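Local coordinates for inositol monophosphatase family protein (PDB 5I3S) that probably hydrolyses the phosphate ester of inositol monophosphate or a related sugar phosphate, as a phosphatase of the FIG superfamily, at residues Q149-I154 with L196-M200; G221-N225 with L246-I250; P138-L142 with V191-N195. All coordinates share one frame; numbering follows the deposited sequence.

Interaction 1 (Q149-I154 with L196-M200); sequences QSIIGI and LEAYM. With PO4 (phosphate ion), chain E.
Glu197 grips Ile151 by both backbone polar atoms. Its carboxylate atom OE1 accepts the N-H of Ile151 at 2.9 Å, met from above the carboxylate plane, while its own N donates to Ile151 O at 3.0 Å. A bend at chi2 (81°) folds the acid back over the neighbouring strand, and Glu197 CB rests 3.5 Å from Ser150 CB. Farther on, parallel pairing takes over: Gly153 N donates to Ala198 O, and Met200 N to Gly153 O at 3.0 Å. Glycine suits this position because, with no side chain, it lets Leu196 CD1 come within 3.9 Å of Gly153 CA and the CD1 edge of the Tyr199 ring lie against the same spot. Ile152 CD1 meets Met200 CE at 4.0 Å, and Ile171 of helix 164-174 packs on both side chains. Helix 184-193 packs on the face bearing Tyr199, whose OH donates to O4 of a phosphate ion, probably from the crystallisation liquor, at 2.6 Å in the ring plane. The other carboxylate oxygen, Glu197 OE2, bonds His93 of the second subunit. One acid therefore serves two purposes: it completes the strand pairing where regular bridges have yet to begin, and it ties this end of the sheet to the dimer interface.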
ATOM      1  N   GLN A 149      14.574 -10.320  -7.240  1.00 25.25           N
ATOM      2  CA  GLN A 149      14.775  -8.908  -6.899  1.00 27.12           C
ATOM      3  C   GLN A 149      13.538  -8.041  -7.124  1.00 23.27           C
ATOM      4  O   GLN A 149      13.643  -6.838  -7.194  1.00 21.94           O
ATOM      5  CB  GLN A 149      15.923  -8.310  -7.761  1.00 30.61           C
ATOM      6  CG  GLN A 149      17.309  -8.527  -7.179  1.00 35.20           C
ATOM      7  CD  GLN A 149      18.000  -9.724  -7.801  1.00 41.38           C
ATOM      8  OE1 GLN A 149      18.165  -9.792  -9.036  1.00 42.50           O
ATOM      9  NE2 GLN A 149      18.406 -10.688  -6.961  1.00 47.12           N
ATOM     10  N   SER A 150      12.370  -8.635  -7.286  1.00 22.38           N
ATOM     11  CA  SER A 150      11.159  -7.845  -7.567  1.00 21.65           C
ATOM     12  C   SER A 150      10.271  -7.792  -6.321  1.00 21.30           C
ATOM     13  O   SER A 150      10.280  -8.717  -5.506  1.00 21.13           O
ATOM     14  CB  SER A 150      10.387  -8.456  -8.736  1.00 21.13           C
ATOM     15  OG  SER A 150      11.235  -8.640  -9.848  1.00 20.67           O
ATOM     16  N   ILE A 151       9.545  -6.689  -6.192  1.00 21.77           N
ATOM     17  CA  ILE A 151       8.382  -6.530  -5.307  1.00 21.65           C
ATOM     18  C   ILE A 151       7.134  -6.668  -6.132  1.00 19.67           C
ATOM     19  O   ILE A 151       7.029  -6.030  -7.175  1.00 19.20           O
ATOM     20  CB  ILE A 151       8.293  -5.093  -4.754  1.00 25.84           C
ATOM     21  CG1 ILE A 151       9.611  -4.676  -4.086  1.00 28.85           C
ATOM     22  CG2 ILE A 151       7.161  -4.987  -3.733  1.00 27.55           C
ATOM     23  CD1 ILE A 151       9.524  -3.263  -3.513  1.00 32.00           C
ATOM     24  N   ILE A 152       6.160  -7.401  -5.599  1.00 17.98           N
ATOM     25  CA  ILE A 152       4.937  -7.730  -6.269  1.00 16.61           C
ATOM     26  C   ILE A 152       3.746  -7.318  -5.470  1.00 16.07           C
ATOM     27  O   ILE A 152       3.793  -7.269  -4.253  1.00 16.46           O
ATOM     28  CB  ILE A 152       4.803  -9.251  -6.518  1.00 17.48           C
ATOM     29  CG1 ILE A 152       4.620 -10.041  -5.223  1.00 17.07           C
ATOM     30  CG2 ILE A 152       6.059  -9.750  -7.254  1.00 17.56           C
ATOM     31  CD1 ILE A 152       4.462 -11.518  -5.455  1.00 18.10           C
ATOM     32  N   GLY A 153       2.668  -7.056  -6.189  1.00 15.42           N
ATOM     33  CA  GLY A 153       1.419  -6.708  -5.621  1.00 15.11           C
ATOM     34  C   GLY A 153       0.525  -7.927  -5.596  1.00 14.69           C
ATOM     35  O   GLY A 153       0.299  -8.533  -6.656  1.00 14.30           O
ATOM     36  N   ILE A 154      -0.005  -8.259  -4.411  1.00 13.97           N
ATOM     37  CA  ILE A 154      -0.945  -9.346  -4.274  1.00 15.31           C
ATOM     38  C   ILE A 154      -1.658  -9.234  -2.942  1.00 15.65           C
ATOM     39  O   ILE A 154      -1.004  -9.089  -1.911  1.00 17.18           O
ATOM     40  CB  ILE A 154      -0.252 -10.730  -4.410  1.00 15.89           C
ATOM     41  CG1 ILE A 154      -1.273 -11.860  -4.360  1.00 16.75           C
ATOM     42  CG2 ILE A 154       0.811 -10.966  -3.340  1.00 15.40           C
ATOM     43  CD1 ILE A 154      -0.631 -13.214  -4.661  1.00 17.63           C
ATOM     44  N   LEU A 196       5.942  -1.162  -8.574  1.00 18.91           N
ATOM     45  CA  LEU A 196       5.865  -2.594  -8.397  1.00 19.40           C
ATOM     46  C   LEU A 196       6.336  -3.231  -9.705  1.00 19.98           C
ATOM     47  O   LEU A 196       6.045  -2.705 -10.779  1.00 23.32           O
ATOM     48  CB  LEU A 196       4.420  -3.027  -8.147  1.00 19.20           C
ATOM     49  CG  LEU A 196       3.629  -2.569  -6.917  1.00 20.26           C
ATOM     50  CD1 LEU A 196       2.194  -3.106  -6.970  1.00 20.45           C
ATOM     51  CD2 LEU A 196       4.343  -3.050  -5.663  1.00 21.92           C
ATOM     52  N   GLU A 197       7.015  -4.366  -9.617  1.00 18.35           N
ATOM     53  CA  GLU A 197       7.478  -5.074 -10.787  1.00 19.37           C
ATOM     54  C   GLU A 197       6.407  -5.966 -11.296  1.00 18.73           C
ATOM     55  O   GLU A 197       6.363  -6.211 -12.494  1.00 20.32           O
ATOM     56  CB  GLU A 197       8.765  -5.889 -10.537  1.00 21.81           C
ATOM     57  CG  GLU A 197      10.064  -5.070 -10.513  1.00 22.94           C
ATOM     58  CD  GLU A 197      10.376  -4.362  -9.206  1.00 27.08           C
ATOM     59  OE1 GLU A 197       9.692  -4.532  -8.171  1.00 29.21           O
ATOM     60  OE2 GLU A 197      11.378  -3.636  -9.190  1.00 33.38           O
ATOM     61  N   ALA A 198       5.523  -6.440 -10.427  1.00 17.62           N
ATOM     62  CA  ALA A 198       4.323  -7.111 -10.896  1.00 16.23           C
ATOM     63  C   ALA A 198       3.163  -7.030  -9.906  1.00 15.84           C
ATOM     64  O   ALA A 198       3.354  -6.768  -8.724  1.00 14.76           O
ATOM     65  CB  ALA A 198       4.626  -8.563 -11.195  1.00 16.91           C
ATOM     66  N   TYR A 199       1.972  -7.307 -10.434  1.00 15.39           N
ATOM     67  CA  TYR A 199       0.729  -7.317  -9.720  1.00 15.58           C
ATOM     68  C   TYR A 199      -0.124  -8.496 -10.261  1.00 16.85           C
ATOM     69  O   TYR A 199      -0.135  -8.787 -11.464  1.00 16.05           O
ATOM     70  CB  TYR A 199      -0.005  -5.989  -9.941  1.00 15.64           C
ATOM     71  CG  TYR A 199      -1.423  -6.002  -9.444  1.00 15.93           C
ATOM     72  CD1 TYR A 199      -1.696  -6.191  -8.083  1.00 15.92           C
ATOM     73  CD2 TYR A 199      -2.498  -5.823 -10.312  1.00 16.83           C
ATOM     74  CE1 TYR A 199      -2.993  -6.212  -7.595  1.00 15.77           C
ATOM     75  CE2 TYR A 199      -3.817  -5.859  -9.852  1.00 16.71           C
ATOM     76  CZ  TYR A 199      -4.059  -6.028  -8.474  1.00 16.92           C
ATOM     77  OH  TYR A 199      -5.358  -6.120  -7.981  1.00 17.24           O
ATOM     78  N   MET A 200      -0.899  -9.124  -9.375  1.00 17.40           N
ATOM     79  CA  MET A 200      -1.741 -10.208  -9.778  1.00 17.71           C
ATOM     80  C   MET A 200      -2.977 -10.294  -8.866  1.00 18.35           C
ATOM     81  O   MET A 200      -2.975  -9.853  -7.667  1.00 18.64           O
ATOM     82  CB  MET A 200      -0.922 -11.533  -9.811  1.00 19.14           C
ATOM     83  CG  MET A 200      -0.358 -11.937  -8.449  1.00 19.52           C
ATOM     84  SD  MET A 200       1.223 -12.805  -8.461  1.00 21.50           S
ATOM     85  CE  MET A 200       2.318 -11.466  -8.856  1.00 22.45           C
TER
HETATM   86  P   PO4 E 301      -5.939  -5.695  -4.324  1.00 22.19           P
HETATM   87  O1  PO4 E 301      -6.262  -4.331  -4.899  1.00 22.65           O
HETATM   88  O2  PO4 E 301      -7.003  -6.124  -3.383  1.00 19.29           O
HETATM   89  O3  PO4 E 301      -4.600  -5.547  -3.617  1.00 22.45           O
HETATM   90  O4  PO4 E 301      -5.771  -6.666  -5.467  1.00 19.19           O

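Interaction 2 (G221-N225 with L246-I250); sequences GQASN and LHQEI
His247 reaches from helix 244-255 to Gln222 and Ser224 of strand 222-224, with CG anti to the backbone N (chi1 -173°) carrying the ring across the gap. Its CB starts against the aliphatic part of Gln222, 3.7 Å from Gln222 CG. That same CG lies over one ring face as a CH-pi contact, 4.1 Å from the ring centroid, and the glutamine amide continues the stack, its plane 25° from the ring's, with Gln222 CD 3.8 Å from His247 ND1. A glutamine suits this partly exposed spot, since its methylene and flat amide together can cover an aromatic face. Gln222 and Ser224 face the helix, whereas Ala223 between them turns to Leu213 and Leu216 of helix 206-218. The strand, an outermost one of the five-stranded sheet, is thus sandwiched between helices, in keeping with the layered alpha-beta-alpha-beta-alpha fold of this phosphatase family. Within the ring, His247 CD2 approaches Gln222 O at 3.4 Å, and Leu240 of the adjoining strand also packs on the histidine. At the tip, His247 NE2 donates to Ser224 OG at 3.0 Å, nearly in the ring plane. Ser224 OG, buried, gives its own hydrogen to Asn225 O at 2.6 Å, on a lone pair in the carbonyl plane.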
ATOM      1  N   GLY A 221       5.081  -2.722 -20.808  1.00 24.94           N
ATOM      2  CA  GLY A 221       4.769  -3.803 -19.871  1.00 27.25           C
ATOM      3  C   GLY A 221       3.971  -4.892 -20.561  1.00 29.32           C
ATOM      4  O   GLY A 221       3.546  -4.683 -21.709  1.00 30.89           O
ATOM      5  N   GLN A 222       3.785  -6.056 -19.907  1.00 28.04           N
ATOM      6  CA  GLN A 222       2.814  -7.011 -20.400  1.00 25.91           C
ATOM      7  C   GLN A 222       1.739  -7.498 -19.443  1.00 24.84           C
ATOM      8  O   GLN A 222       1.902  -7.544 -18.227  1.00 22.10           O
ATOM      9  CB  GLN A 222       3.428  -8.181 -21.117  1.00 30.65           C
ATOM     10  CG  GLN A 222       4.686  -8.752 -20.537  1.00 34.30           C
ATOM     11  CD  GLN A 222       5.156  -9.966 -21.347  1.00 41.90           C
ATOM     12  OE1 GLN A 222       6.267 -10.514 -21.151  1.00 45.80           O
ATOM     13  NE2 GLN A 222       4.299 -10.402 -22.268  1.00 43.28           N
ATOM     14  N   ALA A 223       0.633  -7.887 -20.067  1.00 21.98           N
ATOM     15  CA  ALA A 223      -0.556  -8.250 -19.374  1.00 21.59           C
ATOM     16  C   ALA A 223      -1.108  -9.490 -20.000  1.00 18.72           C
ATOM     17  O   ALA A 223      -1.138  -9.598 -21.185  1.00 16.56           O
ATOM     18  CB  ALA A 223      -1.570  -7.139 -19.434  1.00 20.27           C
ATOM     19  N   SER A 224      -1.534 -10.399 -19.140  1.00 17.68           N
ATOM     20  CA  SER A 224      -2.276 -11.550 -19.492  1.00 16.68           C
ATOM     21  C   SER A 224      -3.170 -11.893 -18.298  1.00 17.32           C
ATOM     22  O   SER A 224      -3.152 -11.202 -17.295  1.00 16.39           O
ATOM     23  CB  SER A 224      -1.325 -12.718 -19.745  1.00 14.83           C
ATOM     24  OG  SER A 224      -0.717 -13.131 -18.536  1.00 14.01           O
ATOM     25  N   ASN A 225      -3.933 -12.977 -18.431  1.00 17.34           N
ATOM     26  CA  ASN A 225      -4.580 -13.596 -17.303  1.00 17.08           C
ATOM     27  C   ASN A 225      -3.602 -14.622 -16.770  1.00 17.73           C
ATOM     28  O   ASN A 225      -2.430 -14.673 -17.236  1.00 16.55           O
ATOM     29  CB  ASN A 225      -5.950 -14.156 -17.697  1.00 16.99           C
ATOM     30  CG  ASN A 225      -5.897 -15.439 -18.481  1.00 16.25           C
ATOM     31  OD1 ASN A 225      -4.863 -15.961 -18.857  1.00 17.83           O
ATOM     32  ND2 ASN A 225      -7.054 -15.958 -18.731  1.00 18.27           N
ATOM     33  N   LEU A 246       9.781 -10.394 -16.011  1.00 22.60           N
ATOM     34  CA  LEU A 246       9.352 -11.210 -14.963  1.00 22.74           C
ATOM     35  C   LEU A 246       7.903 -11.629 -15.065  1.00 20.71           C
ATOM     36  O   LEU A 246       7.487 -12.561 -14.369  1.00 18.42           O
ATOM     37  CB  LEU A 246       9.690 -10.576 -13.687  1.00 24.54           C
ATOM     38  CG  LEU A 246       8.526 -10.232 -12.872  1.00 23.85           C
ATOM     39  CD1 LEU A 246       9.091 -10.322 -11.477  1.00 23.63           C
ATOM     40  CD2 LEU A 246       8.028  -8.894 -13.438  1.00 23.75           C
ATOM     41  N   HIS A 247       7.147 -10.959 -15.930  1.00 19.59           N
ATOM     42  CA  HIS A 247       5.938 -11.559 -16.405  1.00 19.95           C
ATOM     43  C   HIS A 247       6.213 -12.954 -16.989  1.00 21.21           C
ATOM     44  O   HIS A 247       5.560 -13.918 -16.586  1.00 23.53           O
ATOM     45  CB  HIS A 247       5.276 -10.689 -17.448  1.00 20.58           C
ATOM     46  CG  HIS A 247       3.932 -11.189 -17.860  1.00 19.67           C
ATOM     47  ND1 HIS A 247       3.767 -12.257 -18.719  1.00 20.06           N
ATOM     48  CD2 HIS A 247       2.694 -10.786 -17.517  1.00 19.16           C
ATOM     49  CE1 HIS A 247       2.485 -12.477 -18.913  1.00 19.18           C
ATOM     50  NE2 HIS A 247       1.811 -11.600 -18.190  1.00 21.72           N
ATOM     51  N   GLN A 248       7.191 -13.079 -17.883  1.00 21.86           N
ATOM     52  CA  GLN A 248       7.502 -14.394 -18.486  1.00 23.66           C
ATOM     53  C   GLN A 248       8.042 -15.416 -17.474  1.00 20.92           C
ATOM     54  O   GLN A 248       7.672 -16.568 -17.558  1.00 18.37           O
ATOM     55  CB  GLN A 248       8.362 -14.279 -19.810  1.00 27.36           C
ATOM     56  CG  GLN A 248       9.849 -13.884 -19.744  1.00 31.01           C
ATOM     57  CD  GLN A 248      10.417 -13.214 -21.031  1.00 32.96           C
ATOM     58  OE1 GLN A 248      11.542 -12.650 -21.035  1.00 32.08           O
ATOM     59  NE2 GLN A 248       9.640 -13.246 -22.110  1.00 31.51           N
ATOM     60  N   GLU A 249       8.850 -14.994 -16.488  1.00 20.08           N
ATOM     61  CA  GLU A 249       9.279 -15.897 -15.380  1.00 18.23           C
ATOM     62  C   GLU A 249       8.121 -16.355 -14.462  1.00 19.69           C
ATOM     63  O   GLU A 249       8.051 -17.533 -14.072  1.00 19.71           O
ATOM     64  CB  GLU A 249      10.359 -15.203 -14.529  1.00 17.80           C
ATOM     65  CG  GLU A 249      11.001 -16.025 -13.390  1.00 16.12           C
ATOM     66  CD  GLU A 249      11.952 -15.215 -12.568  1.00 17.23           C
ATOM     67  OE1 GLU A 249      12.144 -13.982 -12.828  1.00 17.96           O
ATOM     68  OE2 GLU A 249      12.489 -15.783 -11.579  1.00 18.99           O
ATOM     69  N   ILE A 250       7.241 -15.435 -14.063  1.00 20.03           N
ATOM     70  CA  ILE A 250       6.108 -15.846 -13.220  1.00 21.87           C
ATOM     71  C   ILE A 250       5.196 -16.804 -14.000  1.00 21.45           C
ATOM     72  O   ILE A 250       4.793 -17.836 -13.462  1.00 22.95           O
ATOM     73  CB  ILE A 250       5.262 -14.657 -12.679  1.00 22.11           C
ATOM     74  CG1 ILE A 250       6.093 -13.781 -11.758  1.00 23.44           C
ATOM     75  CG2 ILE A 250       4.061 -15.181 -11.893  1.00 21.77           C
ATOM     76  CD1 ILE A 250       5.493 -12.422 -11.494  1.00 23.91           C
TER

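Interaction 3 (P138-L142 with V191-N195); sequences PLKPL and VATGN
Leu142, Leu139 and Ala192 bury most of the surface here, the two leucines closing on the last turn of helix 184-193 from the loop that follows strand 137-138. Leu142 meets backbone more than side chain. Its CG stands anti to the carbonyl carbon (chi1 -62°), which brings the end of the side chain nearer the helix although CB does not point at it. Leu142 CD2 sits 3.4 Å from both Val191 O and Ala192 O, so that a methyl packs over the last carbonyls of the helix; Leu142 CD1 lies 3.6 Å from Val191 O and only loosely near Val191 CG1. The helix ends there in a Schellman motif, in which Gly194 takes positive phi (86°), a conformation natural to glycine, and returns its N to Val191 O at 3.1 Å. In the five-layered fold of inositol monophosphatases this helix lies between the two sheets, and the loop over its end is the connection running from the seven-stranded sheet to the five-stranded one. Leu139 takes the neighbouring patch. Leu139 CD2 meets Thr193 CG2 at 4.0 Å, while CD1 approaches the small methyl of Ala192. The threonine's hydroxyl turns back to Val189 O and Ser190 O in weak hydrogen bonds. Between the two leucines a water spans the gap, donating to Lys140 O at 2.8 Å and to Ala192 O at 2.6 Å. Val219 packs against Leu139, Leu142 and Ala192 alike.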
ATOM      1  N   PRO A 138       6.337  12.437 -18.767  1.00 32.82           N
ATOM      2  CA  PRO A 138       6.231  11.164 -19.452  1.00 32.12           C
ATOM      3  C   PRO A 138       6.795  10.069 -18.548  1.00 30.29           C
ATOM      4  O   PRO A 138       7.705  10.335 -17.803  1.00 30.57           O
ATOM      5  CB  PRO A 138       7.069  11.383 -20.739  1.00 33.32           C
ATOM      6  CG  PRO A 138       8.065  12.446 -20.391  1.00 34.35           C
ATOM      7  CD  PRO A 138       7.399  13.304 -19.334  1.00 34.47           C
ATOM      8  N   LEU A 139       6.217   8.879 -18.587  1.00 27.74           N
ATOM      9  CA  LEU A 139       6.773   7.713 -17.902  1.00 26.79           C
ATOM     10  C   LEU A 139       7.780   7.043 -18.816  1.00 25.65           C
ATOM     11  O   LEU A 139       7.575   7.019 -20.016  1.00 27.78           O
ATOM     12  CB  LEU A 139       5.662   6.727 -17.593  1.00 26.80           C
ATOM     13  CG  LEU A 139       4.571   7.243 -16.663  1.00 26.97           C
ATOM     14  CD1 LEU A 139       3.611   6.112 -16.406  1.00 27.00           C
ATOM     15  CD2 LEU A 139       5.182   7.722 -15.349  1.00 26.24           C
ATOM     16  N   LYS A 140       8.852   6.520 -18.229  1.00 26.10           N
ATOM     17  CA  LYS A 140       9.903   5.750 -18.919  1.00 29.18           C
ATOM     18  C   LYS A 140       9.447   4.308 -19.173  1.00 28.22           C
ATOM     19  O   LYS A 140       8.720   3.744 -18.331  1.00 22.66           O
ATOM     20  CB  LYS A 140      11.195   5.629 -18.080  1.00 31.36           C
ATOM     21  CG  LYS A 140      11.814   6.918 -17.552  1.00 36.72           C
ATOM     22  CD  LYS A 140      12.318   7.821 -18.662  1.00 43.15           C
ATOM     23  CE  LYS A 140      11.986   9.288 -18.406  1.00 49.81           C
ATOM     24  NZ  LYS A 140      11.823  10.000 -19.706  1.00 52.74           N
ATOM     25  N   PRO A 141       9.923   3.701 -20.296  1.00 28.20           N
ATOM     26  CA  PRO A 141       9.790   2.269 -20.466  1.00 26.25           C
ATOM     27  C   PRO A 141      10.325   1.510 -19.276  1.00 25.05           C
ATOM     28  O   PRO A 141      11.200   1.985 -18.486  1.00 21.82           O
ATOM     29  CB  PRO A 141      10.614   1.970 -21.725  1.00 29.07           C
ATOM     30  CG  PRO A 141      10.531   3.227 -22.519  1.00 28.58           C
ATOM     31  CD  PRO A 141      10.599   4.311 -21.465  1.00 28.82           C
ATOM     32  N   LEU A 142       9.724   0.349 -19.115  1.00 23.92           N
ATOM     33  CA  LEU A 142      10.069  -0.552 -18.058  1.00 22.42           C
ATOM     34  C   LEU A 142      11.284  -1.342 -18.487  1.00 23.05           C
ATOM     35  O   LEU A 142      11.511  -1.549 -19.664  1.00 19.61           O
ATOM     36  CB  LEU A 142       8.883  -1.497 -17.802  1.00 21.97           C
ATOM     37  CG  LEU A 142       7.572  -0.810 -17.340  1.00 21.26           C
ATOM     38  CD1 LEU A 142       6.530  -1.854 -17.029  1.00 20.37           C
ATOM     39  CD2 LEU A 142       7.832   0.055 -16.110  1.00 21.48           C
ATOM     40  N   VAL A 191       2.640  -0.697 -11.584  1.00 17.14           N
ATOM     41  CA  VAL A 191       3.535  -1.426 -12.506  1.00 15.78           C
ATOM     42  C   VAL A 191       4.038  -0.495 -13.624  1.00 14.87           C
ATOM     43  O   VAL A 191       5.226  -0.463 -13.927  1.00 13.77           O
ATOM     44  CB  VAL A 191       2.916  -2.745 -13.007  1.00 15.67           C
ATOM     45  CG1 VAL A 191       3.924  -3.571 -13.819  1.00 15.31           C
ATOM     46  CG2 VAL A 191       2.489  -3.605 -11.819  1.00 15.92           C
ATOM     47  N   ALA A 192       3.141   0.257 -14.230  1.00 14.86           N
ATOM     48  CA  ALA A 192       3.554   1.187 -15.260  1.00 16.09           C
ATOM     49  C   ALA A 192       4.616   2.195 -14.798  1.00 17.49           C
ATOM     50  O   ALA A 192       5.477   2.522 -15.599  1.00 19.83           O
ATOM     51  CB  ALA A 192       2.372   1.926 -15.858  1.00 16.09           C
ATOM     52  N   THR A 193       4.552   2.672 -13.548  1.00 17.81           N
ATOM     53  CA  THR A 193       5.538   3.624 -13.025  1.00 19.15           C
ATOM     54  C   THR A 193       6.788   2.981 -12.481  1.00 19.94           C
ATOM     55  O   THR A 193       7.717   3.692 -12.132  1.00 21.83           O
ATOM     56  CB  THR A 193       4.965   4.512 -11.878  1.00 20.18           C
ATOM     57  OG1 THR A 193       4.494   3.688 -10.805  1.00 22.13           O
ATOM     58  CG2 THR A 193       3.800   5.401 -12.386  1.00 20.03           C
ATOM     59  N   GLY A 194       6.822   1.660 -12.352  1.00 19.94           N
ATOM     60  CA  GLY A 194       7.970   0.980 -11.760  1.00 19.67           C
ATOM     61  C   GLY A 194       7.957   0.855 -10.255  1.00 20.14           C
ATOM     62  O   GLY A 194       8.917   0.355  -9.689  1.00 19.80           O
ATOM     63  N   ASN A 195       6.867   1.269  -9.593  1.00 19.79           N
ATOM     64  CA  ASN A 195       6.742   1.101  -8.151  1.00 20.12           C
ATOM     65  C   ASN A 195       6.527  -0.353  -7.701  1.00 20.28           C
ATOM     66  O   ASN A 195       6.877  -0.715  -6.566  1.00 20.36           O
ATOM     67  CB  ASN A 195       5.640   2.014  -7.582  1.00 21.70           C
ATOM     68  CG  ASN A 195       6.178   3.379  -7.180  1.00 25.29           C
ATOM     69  OD1 ASN A 195       7.294   3.798  -7.602  1.00 25.76           O
ATOM     70  ND2 ASN A 195       5.408   4.094  -6.350  1.00 25.47           N
TER
HETATM   71  O   HOH W   1       7.803   3.618 -15.713  1.00 24.17           O

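In the fold
Interaction 1 is the buried one, strand on strand within the five-stranded sheet, and rests largely on backbone hydrogen bonds. Interactions 2 and 3 are partly buried. A stacked histidine bonded to serine carries interaction 2, whereas interaction 3 sets leucine methyls against the helix-end backbone and bridges two carbonyls by a water. Interaction 2 holds helix 244-255 to an outer strand of the sheet that interaction 1 builds, and Leu246 and Ile250 of that helix pack on Ala198. From the opposite face Val191, part of interaction 3, packs on Tyr199; helix 184-193 is followed in the chain by strand 198-201. Interactions 1 and 3 both touch the second subunit; interaction 2 does not.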